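Local coordinates for protein diaminobutyrate-pyruvate transaminase and L-2,4-diaminobutyrate decarboxylase (Vibrio parahaemolyticus, PDB 2QMA) that probably decarboxylates L-2,4-diaminobutyrate with pyridoxal phosphate as cofactor, through this C-terminal glutamate-decarboxylase-like domain of a longer protein that also carries a class-III aminotransferase part, at residues K144-N147 against W148-K152; I162-G166 against G167-N171; D376-K379 against V380-T383. All coordinates share one frame; numbering follows the deposited sequence.

Interaction 1: residues K144-N147 against W148-K152. With EDO (1,2-ethanediol), chain C.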
ATOM      1  N   LYS A 144     -19.380   0.262  -0.581  1.00 13.81           N
ATOM      2  CA  LYS A 144     -20.301  -0.152   0.490  1.00 14.01           C
ATOM      3  C   LYS A 144     -19.670   0.141   1.874  1.00 13.82           C
ATOM      4  O   LYS A 144     -20.327   0.715   2.754  1.00 13.07           O
ATOM      5  CB  LYS A 144     -20.600  -1.662   0.341  1.00 13.62           C
ATOM      6  CG  LYS A 144     -21.311  -2.355   1.513  1.00 14.01           C
ATOM      7  CD  LYS A 144     -22.632  -1.696   1.938  1.00 15.93           C
ATOM      8  CE  LYS A 144     -23.430  -2.666   2.830  1.00 14.48           C
ATOM      9  NZ  LYS A 144     -24.647  -2.032   3.489  1.00 16.19           N
ATOM     10  N   VAL A 145     -18.420  -0.317   2.054  1.00 14.75           N
ATOM     11  CA  VAL A 145     -17.702  -0.159   3.331  1.00 14.84           C
ATOM     12  C   VAL A 145     -17.474   1.337   3.582  1.00 15.83           C
ATOM     13  O   VAL A 145     -17.641   1.827   4.721  1.00 15.50           O
ATOM     14  CB  VAL A 145     -16.345  -0.923   3.331  1.00 15.21           C
ATOM     15  CG1 VAL A 145     -15.461  -0.505   4.519  1.00 13.46           C
ATOM     16  CG2 VAL A 145     -16.526  -2.430   3.280  1.00 13.27           C
ATOM     17  N   VAL A 146     -17.095   2.061   2.518  1.00 15.67           N
ATOM     18  CA  VAL A 146     -16.892   3.521   2.630  1.00 14.95           C
ATOM     19  C   VAL A 146     -18.194   4.216   3.084  1.00 15.40           C
ATOM     20  O   VAL A 146     -18.179   5.085   3.975  1.00 13.84           O
ATOM     21  CB  VAL A 146     -16.343   4.155   1.310  1.00 14.43           C
ATOM     22  CG1 VAL A 146     -16.521   5.675   1.361  1.00 17.05           C
ATOM     23  CG2 VAL A 146     -14.836   3.856   1.164  1.00 13.20           C
ATOM     24  N   ASN A 147     -19.302   3.869   2.420  1.00 14.91           N
ATOM     25  CA  ASN A 147     -20.611   4.441   2.754  1.00 16.48           C
ATOM     26  C   ASN A 147     -20.981   4.160   4.201  1.00 15.69           C
ATOM     27  O   ASN A 147     -21.472   5.043   4.918  1.00 16.43           O
ATOM     28  CB  ASN A 147     -21.707   3.881   1.829  1.00 15.44           C
ATOM     29  CG  ASN A 147     -21.590   4.372   0.391  1.00 17.50           C
ATOM     30  OD1 ASN A 147     -22.239   3.816  -0.484  1.00 19.43           O
ATOM     31  ND2 ASN A 147     -20.789   5.416   0.146  1.00 14.44           N
ATOM     32  N   TRP A 148     -20.720   2.926   4.629  1.00 15.74           N
ATOM     33  CA  TRP A 148     -20.981   2.496   6.009  1.00 15.61           C
ATOM     34  C   TRP A 148     -20.148   3.367   6.979  1.00 15.32           C
ATOM     35  O   TRP A 148     -20.649   3.864   7.989  1.00 13.71           O
ATOM     36  CB  TRP A 148     -20.630   0.993   6.149  1.00 15.61           C
ATOM     37  CG  TRP A 148     -20.850   0.386   7.501  1.00 14.41           C
ATOM     38  CD1 TRP A 148     -22.036  -0.019   8.028  1.00 15.05           C
ATOM     39  CD2 TRP A 148     -19.842   0.116   8.496  1.00 15.46           C
ATOM     40  NE1 TRP A 148     -21.842  -0.497   9.297  1.00 18.12           N
ATOM     41  CE2 TRP A 148     -20.513  -0.419   9.624  1.00 17.39           C
ATOM     42  CE3 TRP A 148     -18.447   0.344   8.568  1.00 17.04           C
ATOM     43  CZ2 TRP A 148     -19.834  -0.812  10.790  1.00 16.20           C
ATOM     44  CZ3 TRP A 148     -17.764  -0.009   9.729  1.00 16.69           C
ATOM     45  CH2 TRP A 148     -18.457  -0.597  10.831  1.00 14.78           C
ATOM     46  N   LEU A 149     -18.878   3.553   6.653  1.00 13.66           N
ATOM     47  CA  LEU A 149     -17.975   4.322   7.520  1.00 14.93           C
ATOM     48  C   LEU A 149     -18.485   5.750   7.664  1.00 14.46           C
ATOM     49  O   LEU A 149     -18.512   6.311   8.751  1.00 14.20           O
ATOM     50  CB  LEU A 149     -16.571   4.364   6.879  1.00 15.07           C
ATOM     51  CG  LEU A 149     -15.765   3.073   7.005  1.00 18.50           C
ATOM     52  CD1 LEU A 149     -14.478   3.188   6.151  1.00 19.26           C
ATOM     53  CD2 LEU A 149     -15.486   2.818   8.512  1.00 21.78           C
ATOM     54  N   CYS A 150     -18.876   6.338   6.551  1.00 13.95           N
ATOM     55  CA  CYS A 150     -19.395   7.721   6.548  1.00 15.00           C
ATOM     56  C   CYS A 150     -20.594   7.847   7.497  1.00 15.81           C
ATOM     57  O   CYS A 150     -20.690   8.818   8.235  1.00 15.13           O
ATOM     58  CB  CYS A 150     -19.749   8.136   5.120  1.00 15.03           C
ATOM     59  SG  CYS A 150     -18.234   8.462   4.121  1.00 17.56           S
ATOM     60  N   ASP A 151     -21.475   6.842   7.505  1.00 17.10           N
ATOM     61  CA  ASP A 151     -22.566   6.737   8.511  1.00 17.44           C
ATOM     62  C   ASP A 151     -22.098   6.712   9.974  1.00 17.42           C
ATOM     63  O   ASP A 151     -22.596   7.478  10.843  1.00 14.65           O
ATOM     64  CB  ASP A 151     -23.487   5.560   8.146  1.00 20.93           C
ATOM     65  CG  ASP A 151     -23.675   4.494   9.287  1.00 25.17           C
ATOM     66  OD1 ASP A 151     -23.166   3.344   9.047  1.00 21.79           O
ATOM     67  OD2 ASP A 151     -24.362   4.790  10.349  1.00 27.05           O
ATOM     68  N   LYS A 152     -21.107   5.862  10.223  1.00 16.37           N
ATOM     69  CA  LYS A 152     -20.615   5.621  11.562  1.00 16.69           C
ATOM     70  C   LYS A 152     -20.035   6.896  12.151  1.00 17.01           C
ATOM     71  O   LYS A 152     -20.199   7.145  13.354  1.00 18.26           O
ATOM     72  CB  LYS A 152     -19.606   4.472  11.581  1.00 16.49           C
ATOM     73  CG  LYS A 152     -20.227   3.091  11.380  1.00 15.24           C
ATOM     74  CD  LYS A 152     -21.313   2.835  12.468  1.00 16.48           C
ATOM     75  CE  LYS A 152     -21.984   1.502  12.312  1.00 20.21           C
ATOM     76  NZ  LYS A 152     -23.078   1.296  13.322  1.00 21.89           N
TER
HETATM   77  C1  EDO C 961     -25.087   1.616   3.103  1.00 25.06           C
HETATM   78  O1  EDO C 961     -25.067   0.528   2.143  1.00 24.73           O
HETATM   79  C2  EDO C 961     -24.013   1.507   4.182  1.00 24.75           C
HETATM   80  O2  EDO C 961     -24.094   0.262   4.875  1.00 24.89           O
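V145 and L149 sit one turn apart on helix 136-152, and their side chains run alongside each other in the same direction. V145 CG1 meets L149 CD1 at 4.2 Å. L149 also folds back over the backbone of the earlier turn. Its CG stands beside the N of its own residue (chi1 -76°), and this brings CG to 3.2 Å from V145 O. That oxygen already accepts the backbone bond from L149 N, so the valine carbonyl is both bonded and covered by the leucine. V146 and C150 make a second i to i+4 contact, V146 CG1 to C150 SG at 4.3 Å. Backbone bonds from W148, L149, C150 and D151 to the residues four before them run through the contact. It is thus ordinary alpha-helical i to i+4 packing, in the last turns of a helix that leads into strand 160-164 of the large mixed sheet. The inner side, V145 and V146, packs on F163 of that strand. V145 also touches V380 and F381 of helix 377-386.

K144 and W148 lie on the side facing the second subunit. The W148 ring swings out from the helix, with CG anti to the backbone N (chi1 -180°). K152 CG lies over the centre of one ring face, 3.8 Å above the plane. The indole NE1 bonds to D74 OD1 of the second subunit, and K152 NZ forms a salt bridge with the same oxygen. A 1,2-ethanediol, probably from the crystallisation liquor, lies between K144 and the indole. K144 NZ donates to its O1 and, at 2.7 Å, to its O2. O2 also lies in the ring plane at the indole edge, 3.8 Å from W148 CD1. K144 NZ bonds further to N69 O of the second subunit.

Interaction 2: residues I162-G166 against G167-N171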
ATOM      1  N   ILE A 162     -12.101   6.933   0.406  1.00 19.03           N
ATOM      2  CA  ILE A 162     -11.424   5.892  -0.353  1.00 21.38           C
ATOM      3  C   ILE A 162     -10.435   5.215   0.547  1.00 21.61           C
ATOM      4  O   ILE A 162      -9.831   5.850   1.429  1.00 24.03           O
ATOM      5  CB  ILE A 162     -10.499   6.385  -1.473  1.00 22.64           C
ATOM      6  CG1 ILE A 162     -10.368   7.888  -1.498  1.00 24.74           C
ATOM      7  CG2 ILE A 162     -10.599   5.474  -2.800  1.00 23.91           C
ATOM      8  CD1 ILE A 162      -9.365   8.236  -0.439  1.00 28.09           C
ATOM      9  N   PHE A 163     -10.159   3.960   0.242  1.00 20.84           N
ATOM     10  CA  PHE A 163      -9.205   3.217   1.033  1.00 20.00           C
ATOM     11  C   PHE A 163      -7.806   3.588   0.607  1.00 20.33           C
ATOM     12  O   PHE A 163      -7.565   3.830  -0.566  1.00 21.06           O
ATOM     13  CB  PHE A 163      -9.438   1.713   0.889  1.00 19.54           C
ATOM     14  CG  PHE A 163     -10.373   1.154   1.915  1.00 18.82           C
ATOM     15  CD1 PHE A 163     -11.734   1.486   1.899  1.00 16.97           C
ATOM     16  CD2 PHE A 163      -9.875   0.309   2.930  1.00 17.17           C
ATOM     17  CE1 PHE A 163     -12.608   0.941   2.871  1.00 18.94           C
ATOM     18  CE2 PHE A 163     -10.737  -0.269   3.895  1.00 20.86           C
ATOM     19  CZ  PHE A 163     -12.097   0.063   3.874  1.00 19.43           C
ATOM     20  N   THR A 164      -6.912   3.658   1.578  1.00 20.20           N
ATOM     21  CA  THR A 164      -5.527   4.058   1.367  1.00 21.26           C
ATOM     22  C   THR A 164      -4.609   2.973   1.998  1.00 22.18           C
ATOM     23  O   THR A 164      -5.085   2.029   2.645  1.00 21.39           O
ATOM     24  CB  THR A 164      -5.217   5.396   2.085  1.00 20.86           C
ATOM     25  OG1 THR A 164      -5.309   5.176   3.501  1.00 21.83           O
ATOM     26  CG2 THR A 164      -6.168   6.508   1.641  1.00 20.83           C
ATOM     27  N   SER A 165      -3.303   3.118   1.835  1.00 22.99           N
ATOM     28  CA  SER A 165      -2.348   2.218   2.503  1.00 23.33           C
ATOM     29  C   SER A 165      -2.237   2.379   4.039  1.00 23.97           C
ATOM     30  O   SER A 165      -1.620   1.540   4.712  1.00 23.31           O
ATOM     31  CB  SER A 165      -0.987   2.401   1.896  1.00 24.14           C
ATOM     32  OG  SER A 165      -0.537   3.691   2.223  1.00 24.30           O
ATOM     33  N   GLY A 166      -2.814   3.433   4.599  1.00 22.10           N
ATOM     34  CA  GLY A 166      -2.862   3.559   6.046  1.00 23.24           C
ATOM     35  C   GLY A 166      -2.722   5.008   6.454  1.00 22.92           C
ATOM     36  O   GLY A 166      -2.834   5.890   5.604  1.00 22.47           O
ATOM     37  N   GLY A 167      -2.476   5.223   7.748  1.00 22.63           N
ATOM     38  CA  GLY A 167      -2.555   6.537   8.367  1.00 21.82           C
ATOM     39  C   GLY A 167      -1.627   7.553   7.731  1.00 21.99           C
ATOM     40  O   GLY A 167      -1.973   8.736   7.684  1.00 21.67           O
ATOM     41  N   THR A 168      -0.463   7.115   7.245  1.00 20.85           N
ATOM     42  CA  THR A 168       0.494   8.072   6.644  1.00 22.00           C
ATOM     43  C   THR A 168      -0.051   8.615   5.336  1.00 21.90           C
ATOM     44  O   THR A 168      -0.092   9.828   5.123  1.00 22.86           O
ATOM     45  CB  THR A 168       1.874   7.410   6.403  1.00 22.48           C
ATOM     46  OG1 THR A 168       2.475   7.140   7.678  1.00 25.34           O
ATOM     47  CG2 THR A 168       2.763   8.293   5.637  1.00 21.95           C
ATOM     48  N   GLN A 169      -0.480   7.703   4.469  1.00 20.41           N
ATOM     49  CA  GLN A 169      -1.006   8.120   3.193  1.00 21.27           C
ATOM     50  C   GLN A 169      -2.297   8.921   3.400  1.00 20.30           C
ATOM     51  O   GLN A 169      -2.594   9.871   2.644  1.00 18.41           O
ATOM     52  CB  GLN A 169      -1.207   6.907   2.276  1.00 20.67           C
ATOM     53  CG  GLN A 169      -1.943   7.196   0.977  1.00 23.62           C
ATOM     54  CD  GLN A 169      -1.865   6.010   0.039  1.00 27.37           C
ATOM     55  OE1 GLN A 169      -2.769   5.185   0.001  1.00 27.25           O
ATOM     56  NE2 GLN A 169      -0.744   5.885  -0.679  1.00 30.89           N
ATOM     57  N   SER A 170      -3.100   8.517   4.387  1.00 18.60           N
ATOM     58  CA  SER A 170      -4.338   9.231   4.632  1.00 17.61           C
ATOM     59  C   SER A 170      -4.050  10.651   5.119  1.00 15.68           C
ATOM     60  O   SER A 170      -4.639  11.591   4.590  1.00 15.67           O
ATOM     61  CB  SER A 170      -5.264   8.488   5.597  1.00 17.82           C
ATOM     62  OG  SER A 170      -5.717   7.252   5.020  1.00 19.51           O
ATOM     63  N   ASN A 171      -3.142  10.801   6.090  1.00 11.36           N
ATOM     64  CA  ASN A 171      -2.703  12.144   6.522  1.00 11.59           C
ATOM     65  C   ASN A 171      -2.217  13.040   5.396  1.00 11.62           C
ATOM     66  O   ASN A 171      -2.657  14.163   5.270  1.00  8.96           O
ATOM     67  CB  ASN A 171      -1.657  12.069   7.630  1.00 11.64           C
ATOM     68  CG  ASN A 171      -2.264  11.770   8.969  1.00 12.30           C
ATOM     69  OD1 ASN A 171      -3.495  11.793   9.147  1.00 11.45           O
ATOM     70  ND2 ASN A 171      -1.403  11.495   9.951  1.00 14.47           N
TER
HETATM   71  O   HOH W   1       0.300   4.888   4.603  1.00 26.90           O
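The side chain of Q169 turns back from the helix and takes a backbone N-H of the loop before it. Its OE1 accepts from S165 N at 2.8 Å. The bond is fairly straight at hydrogen (165°), but the donor comes in from above the amide, 50° out of its plane. Residues 162-171 form a strand-to-helix junction. Strand 160-164, at the edge of the large mixed sheet within this chain, ends at T164, and G166 is the N-cap residue of helix 167-187. The sheet belongs to the pyridoxal-phosphate-dependent decarboxylase domain. G167 lies about 5 Å from the side chain of K325, the predicted cofactor lysine, which carries no cofactor here.

Q169 reaches the loop because CG is anti to its backbone N (chi1 172°) and the chain then runs extended. The Q169 and T164 side chains run antiparallel past each other, and Q169 OE1 comes to 3.2 Å from T164 CB. T164 forms an ST turn: its OG1 accepts from G166 N at 3.2 Å. The same hydroxyl donates to S170 OG, so it ties strand end, turn and first helical turn together. S170 OG also makes a weak hydrogen bond to A335 O. S170 N in turn donates to G166 O.

G166 takes a backbone conformation that glycine adopts readily. On the S165 side one water bridges the turn: it lies 2.8 Å from S165 OG and accepts from Q169 N at 2.9 Å.

Interaction 3: residues D376-K379 against V380-T383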
ATOM      1  N   ASP A 376      -8.090  -4.233   0.007  1.00 11.38           N
ATOM      2  CA  ASP A 376      -8.098  -4.258   1.468  1.00 12.72           C
ATOM      3  C   ASP A 376      -9.509  -4.118   2.142  1.00 12.21           C
ATOM      4  O   ASP A 376      -9.727  -4.535   3.297  1.00 12.50           O
ATOM      5  CB  ASP A 376      -7.149  -3.176   2.025  1.00 13.87           C
ATOM      6  CG  ASP A 376      -5.695  -3.472   1.727  1.00 16.07           C
ATOM      7  OD1 ASP A 376      -5.323  -4.642   1.896  1.00 14.99           O
ATOM      8  OD2 ASP A 376      -4.943  -2.543   1.301  1.00 16.55           O
ATOM      9  N   ALA A 377     -10.437  -3.508   1.428  1.00 11.73           N
ATOM     10  CA  ALA A 377     -11.756  -3.193   1.999  1.00 11.58           C
ATOM     11  C   ALA A 377     -12.486  -4.504   2.307  1.00 11.76           C
ATOM     12  O   ALA A 377     -13.438  -4.515   3.105  1.00 11.98           O
ATOM     13  CB  ALA A 377     -12.557  -2.340   1.039  1.00 12.02           C
ATOM     14  N   LEU A 378     -12.020  -5.607   1.709  1.00 11.70           N
ATOM     15  CA  LEU A 378     -12.687  -6.924   1.919  1.00 11.80           C
ATOM     16  C   LEU A 378     -12.558  -7.305   3.382  1.00 13.30           C
ATOM     17  O   LEU A 378     -13.507  -7.810   3.977  1.00 14.71           O
ATOM     18  CB  LEU A 378     -12.177  -8.041   0.980  1.00 11.53           C
ATOM     19  CG  LEU A 378     -12.849  -9.439   1.158  1.00 11.19           C
ATOM     20  CD1 LEU A 378     -14.322  -9.428   0.738  1.00 10.53           C
ATOM     21  CD2 LEU A 378     -12.111 -10.600   0.406  1.00 10.47           C
ATOM     22  N   LYS A 379     -11.406  -6.980   3.981  1.00 13.47           N
ATOM     23  CA  LYS A 379     -11.147  -7.244   5.383  1.00 13.59           C
ATOM     24  C   LYS A 379     -12.262  -6.631   6.260  1.00 13.47           C
ATOM     25  O   LYS A 379     -12.835  -7.347   7.074  1.00 12.95           O
ATOM     26  CB  LYS A 379      -9.798  -6.670   5.816  1.00 13.69           C
ATOM     27  CG  LYS A 379      -8.606  -7.203   5.032  1.00 14.13           C
ATOM     28  CD  LYS A 379      -7.399  -6.270   5.265  1.00 13.03           C
ATOM     29  CE  LYS A 379      -6.342  -6.539   4.288  1.00 16.96           C
ATOM     30  NZ  LYS A 379      -5.061  -5.884   4.690  1.00 16.37           N
ATOM     31  N   VAL A 380     -12.548  -5.335   6.086  1.00 12.71           N
ATOM     32  CA  VAL A 380     -13.549  -4.673   6.923  1.00 13.42           C
ATOM     33  C   VAL A 380     -14.937  -5.244   6.576  1.00 13.89           C
ATOM     34  O   VAL A 380     -15.780  -5.440   7.469  1.00 15.27           O
ATOM     35  CB  VAL A 380     -13.545  -3.136   6.759  1.00 13.34           C
ATOM     36  CG1 VAL A 380     -14.546  -2.488   7.723  1.00 14.41           C
ATOM     37  CG2 VAL A 380     -12.135  -2.540   6.961  1.00 14.12           C
ATOM     38  N   PHE A 381     -15.195  -5.481   5.289  1.00 13.48           N
ATOM     39  CA  PHE A 381     -16.496  -5.981   4.835  1.00 13.85           C
ATOM     40  C   PHE A 381     -16.785  -7.312   5.537  1.00 14.51           C
ATOM     41  O   PHE A 381     -17.882  -7.502   6.085  1.00 13.84           O
ATOM     42  CB  PHE A 381     -16.504  -6.094   3.298  1.00 13.13           C
ATOM     43  CG  PHE A 381     -17.788  -6.612   2.693  1.00 14.10           C
ATOM     44  CD1 PHE A 381     -18.898  -5.791   2.567  1.00 12.88           C
ATOM     45  CD2 PHE A 381     -17.845  -7.895   2.155  1.00 12.64           C
ATOM     46  CE1 PHE A 381     -20.053  -6.245   1.939  1.00 12.29           C
ATOM     47  CE2 PHE A 381     -19.007  -8.351   1.539  1.00 13.33           C
ATOM     48  CZ  PHE A 381     -20.101  -7.523   1.426  1.00 13.22           C
HETATM   49  N   MSE A 382     -15.791  -8.202   5.573  1.00 14.48           N
HETATM   50  CA  MSE A 382     -15.952  -9.504   6.253  1.00 16.43           C
HETATM   51  C   MSE A 382     -15.987  -9.380   7.773  1.00 16.10           C
HETATM   52  O   MSE A 382     -16.842  -9.995   8.432  1.00 16.74           O
HETATM   53  CB  MSE A 382     -14.873 -10.504   5.809  1.00 15.29           C
HETATM   54  CG  MSE A 382     -14.941 -10.740   4.302  1.00 16.59           C
HETATM   55 SE   MSE A 382     -13.887 -12.201   3.614  0.70 19.60          SE
HETATM   56  CE  MSE A 382     -14.391 -13.566   4.912  1.00 17.27           C
ATOM     57  N   THR A 383     -15.093  -8.561   8.321  1.00 16.63           N
ATOM     58  CA  THR A 383     -15.025  -8.333   9.762  1.00 16.73           C
ATOM     59  C   THR A 383     -16.364  -7.830  10.354  1.00 16.82           C
ATOM     60  O   THR A 383     -16.810  -8.334  11.426  1.00 16.05           O
ATOM     61  CB  THR A 383     -13.869  -7.368  10.105  1.00 17.50           C
ATOM     62  OG1 THR A 383     -12.612  -8.076  10.067  1.00 17.26           O
ATOM     63  CG2 THR A 383     -14.082  -6.744  11.473  1.00 17.78           C
TER
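Apolar contacts join L378 to the next turn of helix 377-386. L378 CG meets M382 SE at 3.8 Å (M382 is a selenomethionine here), and the two side chains cross obliquely. L378 CD1 also reaches the F381 ring, at 4.1 Å from CD2. With CG anti to the backbone N (chi1 -180°), L378 directs its methyls at this pair. V87 of the second subunit packs on both L378 and F381, and I84 of that subunit on M382. V380 packs on F163 and F323.

Backbone bonds are the i to i+4 bonds of an alpha helix. F381 N donates to A377 O, M382 N to L378 O at 2.8 Å, and T383 N to K379 O.

The charged pair is D376 and K379. K379 NZ forms a salt bridge with D376 OD1 at 3.1 Å; as a hydrogen bond it is weak. NZ also pairs with E119 and donates to the carbonyls of S332 and T330. D376 OD1 has a second cation in R374, while OD2 bonds to S332 OG.

Both charged residues are buried. The carboxylates of D376 and E119 would probably favour protonated K379, and its two carbonyl partners help satisfy the ammonium.

How the interactions relate
The three contacts meet around V145 and F163. V145 CG1 of interaction 1 lies 3.5 Å from F163 CZ of interaction 2. V145 CG2 lies 3.7 Å from F381 CB of interaction 3. F163 CE2 in turn reaches A377 CA at 3.6 Å, which closes the triangle. The centres of the contacts are about 12 to 16 Å apart. Helix 136-152 therefore packs against both strand 160-164 and helix 377-386. Interactions 1 and 3 touch the second subunit, while 162-171 touches no other chain. Interaction 2 is the nearest to the predicted cofactor lysine K325. The side chain of V380 in interaction 3 is about 12 Å from that of K325. Interaction 1 lies away from that site.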